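Local coordinates for protein RNA polymerase sigma-H factor (Fusobacterium nucleatum subsp. nucleatum, PDB 3MZY) that probably acts as a sigma-70 family initiation factor that binds DNA and directs RNA polymerase to specific initiation sites, at residues Leu13-Ala18 with Leu35-Glu40. Numbering follows the deposited sequence.
Sequences LGLLKA and LCIRRE
Lys17 and Glu40 form the salt bridge of this helix pair, NZ of Lys17 lying 2.8 Å from OE1 of Glu40. The ammonium comes from above the carboxylate, 36° out of its plane, and the two side chains cross at about a right angle. Lys17 reaches the acid with an extended chain, whereas Glu40 bends at chi2, which swings its CD off the straight course. The other carboxylate oxygen, OE2, meets a methyl: it lies 3.3 Å from CD1 of Leu13, a side chain that also packs on helix 91-109.

CG of Glu40, anti to the carbonyl carbon and beside the backbone N (chi1 -76°), lies over Gly14, 3.3 Å from its CA. Gly14 has no side chain to hold the helices apart, and its CA comes within 4.1 Å of CA of Ile37. Cys36 fits beside this point: its CB touches the carbonyl oxygen of Gly14, already the acceptor for N of Ala18, while SG faces CA of Ala18 at 3.9 Å. On the buried flank, CG1 of Ile37 packs against the backbone N of Leu15, and CD1 of Ile37 lies 3.9 Å from CB of Leu15, the two side chains side by side and pointing the same way. Leu121 of helix 112-121 touches both, and Phe102 of helix 91-109 also packs on Leu15.

The segments of helices 8-21 and 29-50, both within sigma-70 region 2, run roughly antiparallel at 143°, their axes approaching to 7.4 Å. This short separation is possible because Gly14 has no side chain at the closest point, and the small side chains of Ala18 and Cys36 are consistent with it. The contact thus joins an apolar flank of Leu15 and Ile37, packed on two neighbouring helices, to an ion pair at the exposed edge, where solvent would probably weaken its electrostatic attraction.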
ATOM      1  N   LEU A  13       5.329   1.703   1.915  1.00 57.96           N
ATOM      2  CA  LEU A  13       6.043   2.561   0.974  1.00 60.80           C
ATOM      3  C   LEU A  13       5.711   2.094  -0.450  1.00 61.62           C
ATOM      4  O   LEU A  13       5.296   2.905  -1.294  1.00 62.45           O
ATOM      5  CB  LEU A  13       7.562   2.481   1.203  1.00 61.58           C
ATOM      6  CG  LEU A  13       8.497   3.659   0.906  1.00 64.51           C
ATOM      7  CD1 LEU A  13       9.810   3.120   0.326  1.00 65.00           C
ATOM      8  CD2 LEU A  13       7.902   4.742  -0.025  1.00 67.02           C
ATOM      9  N   GLY A  14       5.895   0.784  -0.686  1.00 61.24           N
ATOM     10  CA  GLY A  14       5.563   0.129  -1.957  1.00 62.15           C
ATOM     11  C   GLY A  14       4.180   0.523  -2.444  1.00 62.70           C
ATOM     12  O   GLY A  14       4.018   0.875  -3.611  1.00 64.50           O
ATOM     13  N   LEU A  15       3.200   0.503  -1.541  1.00 61.14           N
ATOM     14  CA  LEU A  15       1.830   0.821  -1.880  1.00 60.98           C
ATOM     15  C   LEU A  15       1.654   2.293  -2.258  1.00 63.03           C
ATOM     16  O   LEU A  15       0.985   2.604  -3.247  1.00 63.87           O
ATOM     17  CB  LEU A  15       0.876   0.447  -0.731  1.00 59.86           C
ATOM     18  CG  LEU A  15      -0.595   0.900  -0.830  1.00 58.06           C
ATOM     19  CD1 LEU A  15      -1.345   0.160  -1.929  1.00 56.61           C
ATOM     20  CD2 LEU A  15      -1.336   0.729   0.484  1.00 55.36           C
ATOM     21  N   LEU A  16       2.228   3.185  -1.445  1.00 63.75           N
ATOM     22  CA  LEU A  16       2.222   4.617  -1.690  1.00 64.90           C
ATOM     23  C   LEU A  16       2.849   4.958  -3.038  1.00 65.68           C
ATOM     24  O   LEU A  16       2.416   5.895  -3.718  1.00 66.73           O
ATOM     25  CB  LEU A  16       2.981   5.327  -0.570  1.00 66.13           C
ATOM     26  CG  LEU A  16       2.244   6.137   0.502  1.00 67.68           C
ATOM     27  CD1 LEU A  16       0.819   5.657   0.736  1.00 67.68           C
ATOM     28  CD2 LEU A  16       3.051   6.105   1.792  1.00 68.70           C
ATOM     29  N   LYS A  17       3.877   4.196  -3.397  1.00 65.06           N
ATOM     30  CA  LYS A  17       4.524   4.295  -4.704  1.00 66.27           C
ATOM     31  C   LYS A  17       3.567   3.820  -5.783  1.00 65.64           C
ATOM     32  O   LYS A  17       3.389   4.493  -6.795  1.00 66.98           O
ATOM     33  CB  LYS A  17       5.803   3.453  -4.742  1.00 66.08           C
ATOM     34  CG  LYS A  17       7.045   4.181  -4.245  1.00 68.08           C
ATOM     35  CD  LYS A  17       8.315   3.424  -4.614  1.00 68.82           C
ATOM     36  CE  LYS A  17       9.498   3.932  -3.825  1.00 69.75           C
ATOM     37  NZ  LYS A  17      10.759   3.316  -4.319  1.00 70.75           N
ATOM     38  N   ALA A  18       2.952   2.659  -5.550  1.00 63.47           N
ATOM     39  CA  ALA A  18       1.944   2.118  -6.450  1.00 62.64           C
ATOM     40  C   ALA A  18       0.912   3.186  -6.807  1.00 62.97           C
ATOM     41  O   ALA A  18       0.635   3.421  -7.981  1.00 63.46           O
ATOM     42  CB  ALA A  18       1.266   0.911  -5.819  1.00 60.78           C
ATOM     43  N   LEU A  35       3.188  -5.805  -7.490  1.00 56.75           N
ATOM     44  CA  LEU A  35       4.542  -5.545  -7.982  1.00 58.67           C
ATOM     45  C   LEU A  35       5.370  -4.566  -7.118  1.00 55.57           C
ATOM     46  O   LEU A  35       6.436  -4.945  -6.608  1.00 55.52           O
ATOM     47  CB  LEU A  35       4.492  -5.083  -9.442  1.00 63.57           C
ATOM     48  CG  LEU A  35       4.880  -6.067 -10.552  1.00 71.13           C
ATOM     49  CD1 LEU A  35       6.153  -5.590 -11.246  1.00 75.44           C
ATOM     50  CD2 LEU A  35       5.000  -7.560 -10.094  1.00 72.89           C
ATOM     51  N   CYS A  36       4.870  -3.331  -6.945  1.00 53.71           N
ATOM     52  CA  CYS A  36       5.576  -2.306  -6.158  1.00 51.64           C
ATOM     53  C   CYS A  36       5.827  -2.754  -4.740  1.00 49.69           C
ATOM     54  O   CYS A  36       6.917  -2.531  -4.200  1.00 50.56           O
ATOM     55  CB  CYS A  36       4.832  -0.971  -6.143  1.00 51.11           C
ATOM     56  SG  CYS A  36       4.669  -0.259  -7.793  1.00 55.91           S
ATOM     57  N   ILE A  37       4.830  -3.400  -4.148  1.00 48.26           N
ATOM     58  CA  ILE A  37       4.930  -3.817  -2.763  1.00 47.39           C
ATOM     59  C   ILE A  37       5.993  -4.893  -2.556  1.00 48.43           C
ATOM     60  O   ILE A  37       6.766  -4.830  -1.597  1.00 49.61           O
ATOM     61  CB  ILE A  37       3.562  -4.227  -2.200  1.00 47.23           C
ATOM     62  CG1 ILE A  37       2.721  -2.964  -1.961  1.00 46.89           C
ATOM     63  CG2 ILE A  37       3.744  -5.051  -0.921  1.00 45.91           C
ATOM     64  CD1 ILE A  37       1.203  -3.173  -2.002  1.00 48.79           C
ATOM     65  N   ARG A  38       6.084  -5.844  -3.478  1.00 49.70           N
ATOM     66  CA  ARG A  38       7.114  -6.865  -3.325  1.00 52.31           C
ATOM     67  C   ARG A  38       8.494  -6.354  -3.719  1.00 55.50           C
ATOM     68  O   ARG A  38       9.487  -6.815  -3.175  1.00 58.23           O
ATOM     69  CB  ARG A  38       6.733  -8.163  -4.039  1.00 53.36           C
ATOM     70  CG  ARG A  38       5.495  -8.834  -3.405  1.00 50.03           C
ATOM     71  CD  ARG A  38       5.254 -10.218  -3.980  1.00 48.97           C
ATOM     72  NE  ARG A  38       6.282 -11.201  -3.612  1.00 49.41           N
ATOM     73  CZ  ARG A  38       6.295 -11.888  -2.467  1.00 47.68           C
ATOM     74  NH1 ARG A  38       7.261 -12.763  -2.232  1.00 50.78           N
ATOM     75  NH2 ARG A  38       5.352 -11.696  -1.551  1.00 41.87           N
ATOM     76  N   ARG A  39       8.560  -5.379  -4.626  1.00 56.39           N
ATOM     77  CA  ARG A  39       9.866  -4.787  -4.977  1.00 60.37           C
ATOM     78  C   ARG A  39      10.438  -4.104  -3.734  1.00 60.48           C
ATOM     79  O   ARG A  39      11.599  -4.324  -3.397  1.00 64.68           O
ATOM     80  CB  ARG A  39       9.804  -3.829  -6.189  1.00 60.76           C
ATOM     81  N   GLU A  40       9.607  -3.332  -3.031  1.00 62.09           N
ATOM     82  CA  GLU A  40      10.032  -2.686  -1.789  1.00 61.28           C
ATOM     83  C   GLU A  40      10.447  -3.660  -0.703  1.00 58.24           C
ATOM     84  O   GLU A  40      11.420  -3.427  -0.007  1.00 59.66           O
ATOM     85  CB  GLU A  40       8.958  -1.751  -1.226  1.00 62.43           C
ATOM     86  CG  GLU A  40       8.820  -0.435  -1.928  1.00 68.26           C
ATOM     87  CD  GLU A  40      10.128   0.310  -2.105  1.00 73.58           C
ATOM     88  OE1 GLU A  40      10.351   0.814  -3.224  1.00 79.73           O
ATOM     89  OE2 GLU A  40      10.923   0.403  -1.144  1.00 74.85           O
TER